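PDZ domain protein (Parabacteroides distasonis, PDB 4L8N) is of unknown function but combines PDZ domains with a DUF4136 domain and binds magnesium. Local coordinates at residues Q125-P130 with V298-S303; K305-T310 with R449-V454; P29-I34 with A43-Y48; L241-I246 with E263-L268; K22-N27 with G139-N144. All coordinates share one frame; numbering follows the deposited sequence.

Interaction 1 of 5, residues Q125-P130 with V298-S303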
# COMPACT_ATOMS: atom_id res chain seq x y z
N GLN A 125 -17.91 -13.43 10.71
CA GLN A 125 -17.40 -12.10 10.45
C GLN A 125 -16.21 -12.18 9.49
O GLN A 125 -15.56 -13.21 9.39
CB GLN A 125 -17.01 -11.41 11.76
CG GLN A 125 -18.18 -10.96 12.59
CD GLN A 125 -17.71 -10.39 13.90
OE1 GLN A 125 -17.08 -9.33 13.94
NE2 GLN A 125 -17.98 -11.10 14.99
N GLU A 126 -15.99 -11.10 8.74
CA GLU A 126 -14.94 -10.92 7.76
C GLU A 126 -14.16 -9.70 8.11
O GLU A 126 -14.71 -8.76 8.70
CB GLU A 126 -15.53 -10.73 6.35
CG GLU A 126 -16.04 -11.99 5.67
CD GLU A 126 -17.04 -11.75 4.55
OE1 GLU A 126 -17.54 -10.60 4.41
OE2 GLU A 126 -17.37 -12.73 3.84
N PHE A 127 -12.88 -9.69 7.74
CA PHE A 127 -11.95 -8.58 7.90
C PHE A 127 -10.83 -8.68 6.86
O PHE A 127 -10.56 -9.76 6.32
CB PHE A 127 -11.40 -8.49 9.31
CG PHE A 127 -10.60 -9.67 9.80
CD1 PHE A 127 -11.23 -10.76 10.40
CD2 PHE A 127 -9.21 -9.64 9.78
CE1 PHE A 127 -10.49 -11.83 10.90
CE2 PHE A 127 -8.47 -10.71 10.29
CZ PHE A 127 -9.11 -11.80 10.84
N VAL A 128 -10.22 -7.53 6.53
CA VAL A 128 -9.16 -7.43 5.53
C VAL A 128 -7.93 -6.84 6.21
O VAL A 128 -8.06 -5.90 7.00
CB VAL A 128 -9.60 -6.62 4.27
CG1 VAL A 128 -8.57 -6.76 3.17
CG2 VAL A 128 -10.96 -7.07 3.76
N CYS A 129 -6.73 -7.42 5.93
CA CYS A 129 -5.47 -6.96 6.52
C CYS A 129 -4.57 -6.29 5.49
O CYS A 129 -4.49 -6.73 4.32
CB CYS A 129 -4.74 -8.11 7.20
SG CYS A 129 -5.58 -8.73 8.67
N PRO A 130 -3.86 -5.23 5.91
CA PRO A 130 -2.99 -4.51 4.95
C PRO A 130 -1.64 -5.20 4.89
O PRO A 130 -0.63 -4.68 5.37
CB PRO A 130 -2.95 -3.09 5.52
CG PRO A 130 -3.11 -3.29 6.99
CD PRO A 130 -3.79 -4.61 7.25
N VAL A 298 -5.28 -9.01 2.29
CA VAL A 298 -5.74 -10.35 2.61
C VAL A 298 -7.14 -10.39 3.26
O VAL A 298 -7.32 -9.97 4.42
CB VAL A 298 -4.74 -11.20 3.46
CG1 VAL A 298 -5.08 -12.69 3.37
CG2 VAL A 298 -3.29 -10.95 3.07
N PRO A 299 -8.09 -11.05 2.56
CA PRO A 299 -9.43 -11.26 3.13
C PRO A 299 -9.51 -12.51 4.03
O PRO A 299 -9.14 -13.62 3.61
CB PRO A 299 -10.29 -11.43 1.87
CG PRO A 299 -9.41 -12.08 0.89
CD PRO A 299 -8.00 -11.64 1.20
N PHE A 300 -10.02 -12.34 5.27
CA PHE A 300 -10.25 -13.41 6.25
C PHE A 300 -11.70 -13.51 6.65
O PHE A 300 -12.40 -12.50 6.71
CB PHE A 300 -9.44 -13.20 7.53
CG PHE A 300 -7.94 -13.15 7.38
CD1 PHE A 300 -7.30 -11.96 7.06
CD2 PHE A 300 -7.16 -14.28 7.60
CE1 PHE A 300 -5.91 -11.92 6.94
CE2 PHE A 300 -5.78 -14.23 7.51
CZ PHE A 300 -5.16 -13.05 7.17
N LYS A 301 -12.14 -14.74 6.99
CA LYS A 301 -13.46 -15.07 7.47
C LYS A 301 -13.34 -15.92 8.76
O LYS A 301 -12.70 -16.98 8.75
CB LYS A 301 -14.27 -15.81 6.39
CG LYS A 301 -15.78 -15.73 6.64
CD LYS A 301 -16.55 -16.75 5.83
CE LYS A 301 -17.87 -17.10 6.48
NZ LYS A 301 -18.74 -17.87 5.56
N VAL A 302 -13.94 -15.42 9.87
CA VAL A 302 -14.01 -16.08 11.18
C VAL A 302 -15.44 -16.58 11.40
O VAL A 302 -16.37 -15.78 11.43
CB VAL A 302 -13.55 -15.20 12.38
CG1 VAL A 302 -13.44 -16.05 13.64
CG2 VAL A 302 -12.23 -14.51 12.09
N SER A 303 -15.60 -17.89 11.53
CA SER A 303 -16.88 -18.56 11.77
C SER A 303 -16.81 -19.26 13.10
O SER A 303 -16.06 -20.23 13.25
CB SER A 303 -17.19 -19.56 10.67
OG SER A 303 -17.26 -18.94 9.40
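Strands 125-129 and 298-303 pair antiparallel, with Q125 opposite V302, F127 opposite F300 and C129 opposite V298, their axes approaching to 4.7 Å and their directions 156° apart. Each of these three pairs exchanges two backbone hydrogen bonds, as when F300 N donates to F127 O at 2.8 Å. All six residues send their side chains to the same face, and it is there that apolar groups lock the strands together. F127 holds CG between its own backbone N and carbonyl carbon (chi1 61°), and its ring leans toward the partner strand. F300 CB lies over one face of this ring, 3.8 Å from the centroid, while V302 CG2 meets the ring edge at F127 CE1, 3.4 Å away. The two phenyl planes are nearly parallel but slid apart, so they barely overlap. C129 SG comes obliquely to F300 CE1 at 3.6 Å. An alanine in place of F127 would probably strip F300 CB and V302 CG2 of their aromatic partner and open a gap between them. L284 of helix 274-285 packs on both phenylalanines, Y214 of the second subunit touches F127, and strand 438-456 continues the sheet beyond 298-303.

Interaction 2 of 5, residues K305-T310 with R449-V454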
# COMPACT_ATOMS: atom_id res chain seq x y z
N LYS A 305 -18.99 -21.10 16.40
CA LYS A 305 -20.25 -21.78 16.74
C LYS A 305 -20.10 -22.66 17.98
O LYS A 305 -19.16 -23.44 18.08
CB LYS A 305 -20.76 -22.65 15.57
CG LYS A 305 -22.13 -23.31 15.82
CD LYS A 305 -22.58 -24.26 14.69
CE LYS A 305 -22.81 -23.51 13.40
NZ LYS A 305 -23.48 -24.34 12.37
N THR A 306 -21.06 -22.53 18.89
CA THR A 306 -21.15 -23.36 20.08
C THR A 306 -22.60 -23.76 20.22
O THR A 306 -23.46 -22.90 20.22
CB THR A 306 -20.61 -22.67 21.34
OG1 THR A 306 -19.26 -22.28 21.11
CG2 THR A 306 -20.68 -23.57 22.58
N TYR A 307 -22.87 -25.05 20.34
CA TYR A 307 -24.23 -25.54 20.54
C TYR A 307 -24.24 -26.78 21.40
O TYR A 307 -23.21 -27.45 21.53
CB TYR A 307 -24.94 -25.79 19.19
CG TYR A 307 -24.34 -26.89 18.32
CD1 TYR A 307 -23.30 -26.63 17.44
CD2 TYR A 307 -24.92 -28.16 18.29
CE1 TYR A 307 -22.77 -27.63 16.63
CE2 TYR A 307 -24.42 -29.16 17.44
CZ TYR A 307 -23.33 -28.89 16.62
OH TYR A 307 -22.82 -29.85 15.79
N ASN A 308 -25.41 -27.09 22.01
CA ASN A 308 -25.63 -28.34 22.76
C ASN A 308 -25.88 -29.43 21.74
O ASN A 308 -26.82 -29.33 20.93
CB ASN A 308 -26.82 -28.23 23.73
CG ASN A 308 -26.53 -27.70 25.12
OD1 ASN A 308 -25.40 -27.70 25.63
ND2 ASN A 308 -27.59 -27.29 25.78
N TYR A 309 -25.00 -30.44 21.74
CA TYR A 309 -25.05 -31.58 20.84
C TYR A 309 -25.60 -32.83 21.52
O TYR A 309 -25.10 -33.24 22.58
CB TYR A 309 -23.64 -31.84 20.30
CG TYR A 309 -23.51 -33.12 19.49
CD1 TYR A 309 -23.97 -33.18 18.19
CD2 TYR A 309 -22.90 -34.25 20.03
CE1 TYR A 309 -23.85 -34.35 17.44
CE2 TYR A 309 -22.76 -35.41 19.29
CZ TYR A 309 -23.24 -35.46 17.99
OH TYR A 309 -23.09 -36.60 17.23
N THR A 310 -26.61 -33.46 20.89
CA THR A 310 -27.23 -34.72 21.33
C THR A 310 -26.98 -35.81 20.26
O THR A 310 -26.87 -36.99 20.59
CB THR A 310 -28.73 -34.56 21.62
OG1 THR A 310 -29.43 -34.44 20.39
CG2 THR A 310 -29.05 -33.40 22.57
N ARG A 449 -20.41 -28.60 21.68
CA ARG A 449 -19.60 -28.57 20.47
C ARG A 449 -19.24 -27.15 20.29
O ARG A 449 -20.12 -26.30 20.24
CB ARG A 449 -20.33 -29.16 19.25
CG ARG A 449 -20.30 -30.64 19.24
CD ARG A 449 -20.59 -31.18 17.87
NE ARG A 449 -20.34 -32.62 17.82
CZ ARG A 449 -20.40 -33.37 16.72
NH1 ARG A 449 -20.71 -32.82 15.56
NH2 ARG A 449 -20.17 -34.67 16.78
N SER A 450 -17.95 -26.88 20.32
CA SER A 450 -17.37 -25.55 20.13
C SER A 450 -16.41 -25.62 18.97
O SER A 450 -15.72 -26.64 18.79
CB SER A 450 -16.67 -25.09 21.39
OG SER A 450 -17.13 -23.79 21.72
N GLU A 451 -16.44 -24.59 18.12
CA GLU A 451 -15.62 -24.52 16.92
C GLU A 451 -15.42 -23.08 16.46
O GLU A 451 -16.32 -22.25 16.55
CB GLU A 451 -16.19 -25.39 15.76
CG GLU A 451 -17.70 -25.31 15.54
CD GLU A 451 -18.28 -26.03 14.33
OE1 GLU A 451 -18.25 -25.45 13.22
OE2 GLU A 451 -18.85 -27.14 14.50
N VAL A 452 -14.19 -22.80 16.01
CA VAL A 452 -13.76 -21.55 15.37
C VAL A 452 -12.98 -21.93 14.11
O VAL A 452 -12.04 -22.72 14.20
CB VAL A 452 -12.92 -20.59 16.25
CG1 VAL A 452 -12.66 -19.29 15.51
CG2 VAL A 452 -13.58 -20.31 17.58
N THR A 453 -13.38 -21.39 12.96
CA THR A 453 -12.70 -21.55 11.69
C THR A 453 -12.20 -20.17 11.28
O THR A 453 -12.99 -19.23 11.19
CB THR A 453 -13.63 -22.19 10.66
OG1 THR A 453 -13.85 -23.55 11.05
CG2 THR A 453 -13.07 -22.14 9.24
N VAL A 454 -10.88 -20.04 11.11
CA VAL A 454 -10.25 -18.79 10.62
C VAL A 454 -9.69 -19.17 9.28
O VAL A 454 -8.78 -20.01 9.20
CB VAL A 454 -9.23 -18.16 11.58
CG1 VAL A 454 -8.70 -16.84 11.02
CG2 VAL A 454 -9.84 -17.96 12.97
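Two neighbouring strands of the large mixed sheet, 298-309 and 438-456, meet antiparallel where K305, T306 and Y307 face E451, S450 and R449. The outer two pairs are hydrogen-bonded, and Y307 N reaches R449 O at 3.0 Å. Between them, at the non-hydrogen-bonded pair, the hydroxyls T306 OG1 and S450 OG bond at 2.7 Å. On the face shared by K305, Y307, R449 and E451, R449 spans both tyrosines. This is a cross-strand arginine-tyrosine stack built on a beta pairing: the arginine chain runs extended from CG to NE (chi2 -161°, chi3 171°), and its guanidinium lies flat on the Y309 ring, with planes 14° apart and R449 CZ 3.7 Å from the ring centroid, a cation-pi contact. NE stands over the ring centre, and NH2 passes above the phenol end, 3.4 Å from Y309 CZ. Y307 flanks the same arginine nearer its backbone. Its side chain lies beside that of R449, pointing the same way, with R449 CB over one ring face and R449 CD 3.3 Å from Y307 OH. Y37 makes a further cation-pi contact with R449, and Y309 OH is bonded to D326. The K305 amine bonds to D108 and S112 of helix 107-113.

Interaction 3 of 5, residues P29-I34 with A43-Y48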
# COMPACT_ATOMS: atom_id res chain seq x y z
N PRO A 29 -4.91 -30.14 -5.94
CA PRO A 29 -5.79 -29.62 -4.88
C PRO A 29 -4.99 -29.28 -3.61
O PRO A 29 -4.13 -30.05 -3.19
CB PRO A 29 -6.78 -30.77 -4.62
CG PRO A 29 -6.49 -31.81 -5.65
CD PRO A 29 -5.09 -31.59 -6.12
N VAL A 30 -5.23 -28.09 -3.03
CA VAL A 30 -4.61 -27.59 -1.80
C VAL A 30 -5.75 -27.33 -0.83
O VAL A 30 -6.66 -26.56 -1.14
CB VAL A 30 -3.70 -26.32 -2.00
CG1 VAL A 30 -3.34 -25.67 -0.66
CG2 VAL A 30 -2.44 -26.65 -2.79
N ILE A 31 -5.68 -27.97 0.35
CA ILE A 31 -6.69 -27.87 1.40
C ILE A 31 -6.66 -26.49 2.04
O ILE A 31 -5.62 -26.09 2.55
CB ILE A 31 -6.48 -28.98 2.46
CG1 ILE A 31 -6.18 -30.37 1.85
CG2 ILE A 31 -7.56 -28.99 3.53
CD1 ILE A 31 -7.22 -31.08 1.23
N LYS A 32 -7.82 -25.81 2.09
CA LYS A 32 -8.00 -24.47 2.66
C LYS A 32 -8.53 -24.50 4.10
O LYS A 32 -8.19 -23.63 4.91
CB LYS A 32 -8.99 -23.67 1.81
CG LYS A 32 -8.47 -23.21 0.46
CD LYS A 32 -9.40 -22.15 -0.14
CE LYS A 32 -10.77 -22.66 -0.53
NZ LYS A 32 -11.71 -21.54 -0.74
N SER A 33 -9.46 -25.43 4.38
CA SER A 33 -10.06 -25.53 5.70
C SER A 33 -10.56 -26.93 5.94
O SER A 33 -10.98 -27.60 5.01
CB SER A 33 -11.21 -24.53 5.87
OG SER A 33 -12.39 -25.05 5.27
N ILE A 34 -10.54 -27.33 7.20
CA ILE A 34 -10.99 -28.62 7.67
C ILE A 34 -12.30 -28.42 8.40
O ILE A 34 -12.42 -27.47 9.19
CB ILE A 34 -9.86 -29.26 8.54
CG1 ILE A 34 -8.88 -30.03 7.64
CG2 ILE A 34 -10.40 -30.21 9.59
CD1 ILE A 34 -7.89 -29.24 7.09
N ALA A 43 -8.74 -38.08 10.60
CA ALA A 43 -7.74 -38.81 9.80
C ALA A 43 -6.39 -38.08 9.76
O ALA A 43 -5.36 -38.68 9.45
CB ALA A 43 -8.25 -39.04 8.40
N GLY A 44 -6.40 -36.79 10.10
CA GLY A 44 -5.17 -36.02 10.17
C GLY A 44 -4.89 -35.11 9.01
O GLY A 44 -3.75 -34.66 8.87
N ILE A 45 -5.93 -34.81 8.20
CA ILE A 45 -5.82 -33.84 7.10
C ILE A 45 -5.72 -32.46 7.75
O ILE A 45 -6.52 -32.14 8.62
CB ILE A 45 -6.99 -33.92 6.07
CG1 ILE A 45 -7.13 -35.33 5.46
CG2 ILE A 45 -6.84 -32.85 4.96
CD1 ILE A 45 -6.09 -35.75 4.41
N LYS A 46 -4.71 -31.68 7.36
CA LYS A 46 -4.43 -30.34 7.89
C LYS A 46 -4.48 -29.30 6.77
O LYS A 46 -4.30 -29.63 5.61
CB LYS A 46 -3.03 -30.31 8.56
CG LYS A 46 -2.79 -31.40 9.62
CD LYS A 46 -3.36 -31.04 11.00
CE LYS A 46 -3.26 -32.18 12.01
NZ LYS A 46 -1.85 -32.45 12.42
N LYS A 47 -4.74 -28.04 7.14
CA LYS A 47 -4.74 -26.90 6.22
C LYS A 47 -3.43 -26.85 5.43
O LYS A 47 -2.35 -27.09 6.00
CB LYS A 47 -4.86 -25.59 7.02
CG LYS A 47 -6.25 -25.05 7.24
CD LYS A 47 -6.13 -23.77 8.11
CE LYS A 47 -7.16 -22.71 7.82
NZ LYS A 47 -8.47 -23.02 8.46
N TYR A 48 -3.55 -26.51 4.14
CA TYR A 48 -2.47 -26.27 3.16
C TYR A 48 -1.80 -27.58 2.72
O TYR A 48 -0.84 -27.54 1.96
CB TYR A 48 -1.46 -25.17 3.64
CG TYR A 48 -2.20 -23.95 4.18
CD1 TYR A 48 -3.21 -23.33 3.43
CD2 TYR A 48 -1.99 -23.51 5.48
CE1 TYR A 48 -3.98 -22.30 3.97
CE2 TYR A 48 -2.73 -22.46 6.02
CZ TYR A 48 -3.72 -21.85 5.26
OH TYR A 48 -4.45 -20.81 5.78
O HOH W 1 -7.22 -20.54 4.67
O HOH W 2 -9.29 -25.42 9.36
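This is a strand-to-loop contact within the N-terminal PDZ domain, where I31 and I34 of an outermost strand of the six-stranded antiparallel sheet pack against I45-Y48 of the loop that follows helix 39-43. That helix ends in a Schellman motif, with G44 at positive phi. A single direct hydrogen bond joins the segments, Y48 N to I31 O at 2.6 Å. Beside it, I31 and I45 cross at about a right angle and touch through I31 CG1 and I45 CG2, 4.0 Å apart; F14 and V95 line the same interior. In I34, CG anti to the carbonyl carbon (chi1 -87°) puts CG1 3.3 Å from I45 O. I34 CD1 lies against the K46-K47 peptide, 3.4 Å from K47 N. The strand is irregular here: K32 and S33 both face T15 in a classic beta bulge. Two waters bridge the segments: one links K32 O to Y48 OH, the other accepts from I34 N at 3.1 Å and from K47 NZ at 2.7 Å. The methylenes of K47 run past K32 O, and the amine also donates to V454 O of the large sheet. The contact thus pairs isoleucine packing with polar links, in which water serves K32 O and I34 N and the K47 amine serves V454 O, and that amine probably helps hold the PDZ domain against the large sheet.

Interaction 4 of 5, residues L241-I246 with E263-L268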
# COMPACT_ATOMS: atom_id res chain seq x y z
N LEU A 241 2.66 5.83 12.19
CA LEU A 241 2.87 4.84 11.14
C LEU A 241 3.52 3.60 11.73
O LEU A 241 4.45 3.70 12.55
CB LEU A 241 3.73 5.39 9.98
CG LEU A 241 3.25 6.68 9.32
CD1 LEU A 241 4.35 7.32 8.49
CD2 LEU A 241 1.95 6.48 8.54
N LEU A 242 2.99 2.44 11.34
CA LEU A 242 3.49 1.15 11.80
C LEU A 242 3.86 0.27 10.61
O LEU A 242 3.05 0.06 9.69
CB LEU A 242 2.48 0.42 12.72
CG LEU A 242 3.02 -0.78 13.54
CD1 LEU A 242 2.36 -0.86 14.92
CD2 LEU A 242 2.83 -2.12 12.79
N GLN A 243 5.07 -0.29 10.69
CA GLN A 243 5.55 -1.25 9.73
C GLN A 243 5.99 -2.51 10.47
O GLN A 243 6.63 -2.43 11.52
CB GLN A 243 6.69 -0.68 8.86
CG GLN A 243 7.11 -1.66 7.76
CD GLN A 243 8.37 -1.25 7.04
OE1 GLN A 243 8.32 -0.78 5.90
NE2 GLN A 243 9.52 -1.47 7.66
N PHE A 244 5.63 -3.67 9.93
CA PHE A 244 6.04 -4.95 10.48
C PHE A 244 6.14 -5.95 9.33
O PHE A 244 5.20 -6.11 8.54
CB PHE A 244 5.10 -5.44 11.61
CG PHE A 244 5.47 -6.80 12.15
CD1 PHE A 244 6.66 -7.00 12.84
CD2 PHE A 244 4.65 -7.90 11.94
CE1 PHE A 244 7.04 -8.27 13.28
CE2 PHE A 244 5.02 -9.17 12.40
CZ PHE A 244 6.22 -9.35 13.05
N GLY A 245 7.31 -6.56 9.20
CA GLY A 245 7.57 -7.52 8.14
C GLY A 245 8.31 -8.77 8.55
O GLY A 245 9.08 -8.77 9.52
N ILE A 246 8.05 -9.86 7.80
CA ILE A 246 8.72 -11.16 7.93
C ILE A 246 9.38 -11.44 6.57
O ILE A 246 8.73 -11.31 5.52
CB ILE A 246 7.77 -12.32 8.41
CG1 ILE A 246 7.02 -11.97 9.72
CG2 ILE A 246 8.51 -13.65 8.54
CD1 ILE A 246 5.80 -12.91 10.05
N GLU A 263 4.78 -7.96 4.50
CA GLU A 263 4.93 -6.64 5.11
C GLU A 263 3.56 -6.05 5.41
O GLU A 263 2.71 -5.95 4.55
CB GLU A 263 5.72 -5.70 4.17
CG GLU A 263 6.31 -4.48 4.84
CD GLU A 263 6.94 -3.48 3.89
OE1 GLU A 263 7.99 -3.80 3.28
OE2 GLU A 263 6.41 -2.36 3.79
N ALA A 264 3.37 -5.70 6.67
CA ALA A 264 2.16 -5.04 7.15
C ALA A 264 2.47 -3.56 7.34
O ALA A 264 3.48 -3.20 7.98
CB ALA A 264 1.69 -5.67 8.45
N ASN A 265 1.63 -2.71 6.73
CA ASN A 265 1.72 -1.26 6.84
C ASN A 265 0.40 -0.74 7.35
O ASN A 265 -0.63 -0.80 6.66
CB ASN A 265 2.15 -0.61 5.53
CG ASN A 265 3.59 -0.92 5.19
OD1 ASN A 265 4.52 -0.37 5.81
ND2 ASN A 265 3.79 -1.80 4.21
N GLU A 266 0.42 -0.29 8.60
CA GLU A 266 -0.76 0.14 9.35
C GLU A 266 -0.80 1.65 9.60
O GLU A 266 0.21 2.24 9.98
CB GLU A 266 -0.74 -0.62 10.69
CG GLU A 266 -2.10 -1.04 11.19
CD GLU A 266 -2.79 -2.13 10.40
OE1 GLU A 266 -2.35 -3.30 10.49
OE2 GLU A 266 -3.82 -1.82 9.74
N LEU A 267 -1.96 2.29 9.35
CA LEU A 267 -2.17 3.73 9.62
C LEU A 267 -2.81 3.88 11.00
O LEU A 267 -3.96 3.47 11.20
CB LEU A 267 -3.01 4.45 8.54
CG LEU A 267 -2.39 4.63 7.15
CD1 LEU A 267 -3.28 5.49 6.29
CD2 LEU A 267 -1.02 5.26 7.22
N LEU A 268 -2.05 4.43 11.95
CA LEU A 268 -2.48 4.50 13.33
C LEU A 268 -2.99 5.84 13.83
O LEU A 268 -2.46 6.91 13.51
CB LEU A 268 -1.34 4.05 14.23
CG LEU A 268 -1.42 2.60 14.64
CD1 LEU A 268 -0.99 1.68 13.52
CD2 LEU A 268 -0.55 2.34 15.80
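Q243 and E263, on the two strands of the hairpin 240-250/258-268, both carry CG anti to the backbone N (chi1 -175° and -161°), and their extended chains cross obliquely on one face of the sheet. N265 lies alongside Q243, pointing the same way, with N265 OD1 3.5 Å from Q243 CG. The N265 amide is oriented by E263, since N265 ND2 donates to E263 OE2 at 2.7 Å, nearly straight at 169°. An alanine in place of E263 would probably leave N265 ND2 without this acceptor and the amide freer to turn. Backbone bonds join L242 to E266 and F244 to A264, each pair giving one bond in each direction. L241 CD2 and L267 CD2 touch at 3.5 Å, while L242 CB meets L268 CD1 at 3.8 Å, and L242 also packs on L274 of helix 274-285. The L268 side chain lies about 6 Å from that of D270 and about 7 Å from that of E239, both magnesium-binding residues. The E266 carboxylate bonds to Y277 and forms a salt bridge with R215 of the second subunit. Acidic groups thus lie on both faces, one orienting an amide, the other tying the hairpin to the dimer partner.

Interaction 5 of 5, residues K22-N27 with G139-N144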
# COMPACT_ATOMS: atom_id res chain seq x y z
N LYS A 22 2.76 -20.98 -7.90
CA LYS A 22 3.90 -21.65 -8.55
C LYS A 22 4.81 -22.34 -7.54
O LYS A 22 5.58 -23.23 -7.93
CB LYS A 22 4.75 -20.64 -9.37
CG LYS A 22 3.98 -19.79 -10.40
CD LYS A 22 3.52 -20.57 -11.65
CE LYS A 22 2.45 -19.83 -12.44
NZ LYS A 22 1.87 -20.67 -13.52
N ASN A 23 4.73 -21.96 -6.25
CA ASN A 23 5.63 -22.46 -5.22
C ASN A 23 4.97 -23.44 -4.24
O ASN A 23 5.65 -23.96 -3.35
CB ASN A 23 6.20 -21.28 -4.45
CG ASN A 23 6.75 -20.20 -5.35
OD1 ASN A 23 6.08 -19.22 -5.66
ND2 ASN A 23 7.95 -20.40 -5.86
N TRP A 24 3.67 -23.72 -4.40
CA TRP A 24 2.95 -24.64 -3.52
C TRP A 24 1.87 -25.39 -4.25
O TRP A 24 0.84 -24.80 -4.60
CB TRP A 24 2.33 -23.90 -2.32
CG TRP A 24 1.92 -24.84 -1.23
CD1 TRP A 24 0.66 -25.10 -0.80
CD2 TRP A 24 2.77 -25.78 -0.54
NE1 TRP A 24 0.67 -26.09 0.16
CE2 TRP A 24 1.95 -26.53 0.33
CE3 TRP A 24 4.16 -26.02 -0.54
CZ2 TRP A 24 2.47 -27.48 1.21
CZ3 TRP A 24 4.66 -26.97 0.33
CH2 TRP A 24 3.82 -27.67 1.20
N GLY A 25 2.11 -26.70 -4.44
CA GLY A 25 1.19 -27.63 -5.08
C GLY A 25 0.49 -27.11 -6.32
O GLY A 25 -0.74 -27.14 -6.39
N ASN A 26 1.28 -26.61 -7.29
CA ASN A 26 0.77 -26.05 -8.54
C ASN A 26 -0.10 -27.05 -9.33
O ASN A 26 0.29 -28.21 -9.52
CB ASN A 26 1.92 -25.55 -9.41
CG ASN A 26 1.50 -24.53 -10.46
OD1 ASN A 26 0.42 -23.94 -10.39
ND2 ASN A 26 2.37 -24.28 -11.43
N ASN A 27 -1.31 -26.58 -9.72
CA ASN A 27 -2.34 -27.30 -10.48
C ASN A 27 -2.70 -28.66 -9.82
O ASN A 27 -2.99 -29.66 -10.49
CB ASN A 27 -1.94 -27.44 -11.98
CG ASN A 27 -1.77 -26.10 -12.67
OD1 ASN A 27 -2.66 -25.23 -12.64
ND2 ASN A 27 -0.59 -25.88 -13.25
N GLY A 139 9.99 -20.54 -9.83
CA GLY A 139 8.96 -21.53 -9.53
C GLY A 139 9.39 -22.67 -8.63
O GLY A 139 8.92 -23.81 -8.82
N VAL A 140 10.24 -22.37 -7.62
CA VAL A 140 10.75 -23.35 -6.67
C VAL A 140 9.66 -23.77 -5.68
O VAL A 140 8.96 -22.93 -5.12
CB VAL A 140 12.02 -22.84 -5.96
CG1 VAL A 140 11.75 -21.69 -4.99
CG2 VAL A 140 12.75 -23.98 -5.27
N ASP A 141 9.54 -25.09 -5.45
CA ASP A 141 8.61 -25.62 -4.47
C ASP A 141 9.13 -25.32 -3.04
O ASP A 141 10.26 -25.68 -2.70
CB ASP A 141 8.38 -27.12 -4.67
CG ASP A 141 7.05 -27.54 -4.07
OD1 ASP A 141 7.01 -27.79 -2.84
OD2 ASP A 141 6.03 -27.48 -4.78
N PHE A 142 8.29 -24.64 -2.23
CA PHE A 142 8.60 -24.27 -0.84
C PHE A 142 8.80 -25.51 0.05
O PHE A 142 9.43 -25.41 1.09
CB PHE A 142 7.51 -23.34 -0.25
CG PHE A 142 7.50 -21.93 -0.80
CD1 PHE A 142 8.62 -21.39 -1.43
CD2 PHE A 142 6.38 -21.12 -0.64
CE1 PHE A 142 8.61 -20.08 -1.92
CE2 PHE A 142 6.38 -19.80 -1.12
CZ PHE A 142 7.50 -19.30 -1.76
N GLY A 143 8.31 -26.67 -0.39
CA GLY A 143 8.51 -27.94 0.30
C GLY A 143 9.96 -28.42 0.32
O GLY A 143 10.28 -29.34 1.06
N ASN A 144 10.86 -27.78 -0.48
CA ASN A 144 12.28 -28.13 -0.51
C ASN A 144 13.02 -27.61 0.73
O ASN A 144 14.15 -28.02 0.97
CB ASN A 144 12.97 -27.56 -1.76
CG ASN A 144 12.46 -28.05 -3.11
OD1 ASN A 144 12.61 -27.36 -4.12
ND2 ASN A 144 11.89 -29.24 -3.18
O HOH W 3 4.65 -26.37 -7.11
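An Asx turn at D141, in which D141 OD1 accepts from G143 N at 3.0 Å, leads into the 3-10 segment 142-144, where F142 packs on N23 of a PDZ-domain loop. N23 is gripped by both its backbone and its side chain. Its carbonyl O receives F142 N at 2.9 Å, almost straight at 176°, and its ND2 donates to V140 O at 2.8 Å. The asparagine also stacks on F142: amide and ring planes are only 11° apart, and N23 CB stands over the ring centre, 3.5 Å from the centroid. W24 brings its ring edge to the turn, CZ3 lying 3.7 Å from G143 N, while its NE1 bonds to Y48 O. A water donates to D141 OD2 at 2.9 Å and makes weak bonds to K22 O and N26 N. Since N23 ND2 also serves D138 O, the buried amide nitrogen has two carbonyl acceptors, and these bonds probably limit rotation of the amide, whose plane lies nearly parallel to the F142 ring, where the PDZ and DUF4136 regions meet.

From the N terminus, segment 22-27 opens interaction 5, and interaction 3 then opens and closes inside its long loop, a short closure within the PDZ domain. The two contacts touch. Strand 125-129 opens interaction 1 before segment 139-144 closes interaction 5, so these two cross; interaction 5 ties the PDZ region to the DUF4136 region. Interaction 4, a hairpin, is nested within the loop that interaction 1 closes at 298-303. The same strand then runs on into interaction 2, whose partner arrives only near the C terminus. Interactions 1, 2 and 4 share the large mixed sheet and all reach the second subunit; interaction 2 also touches interaction 3, joining that sheet to the PDZ domain.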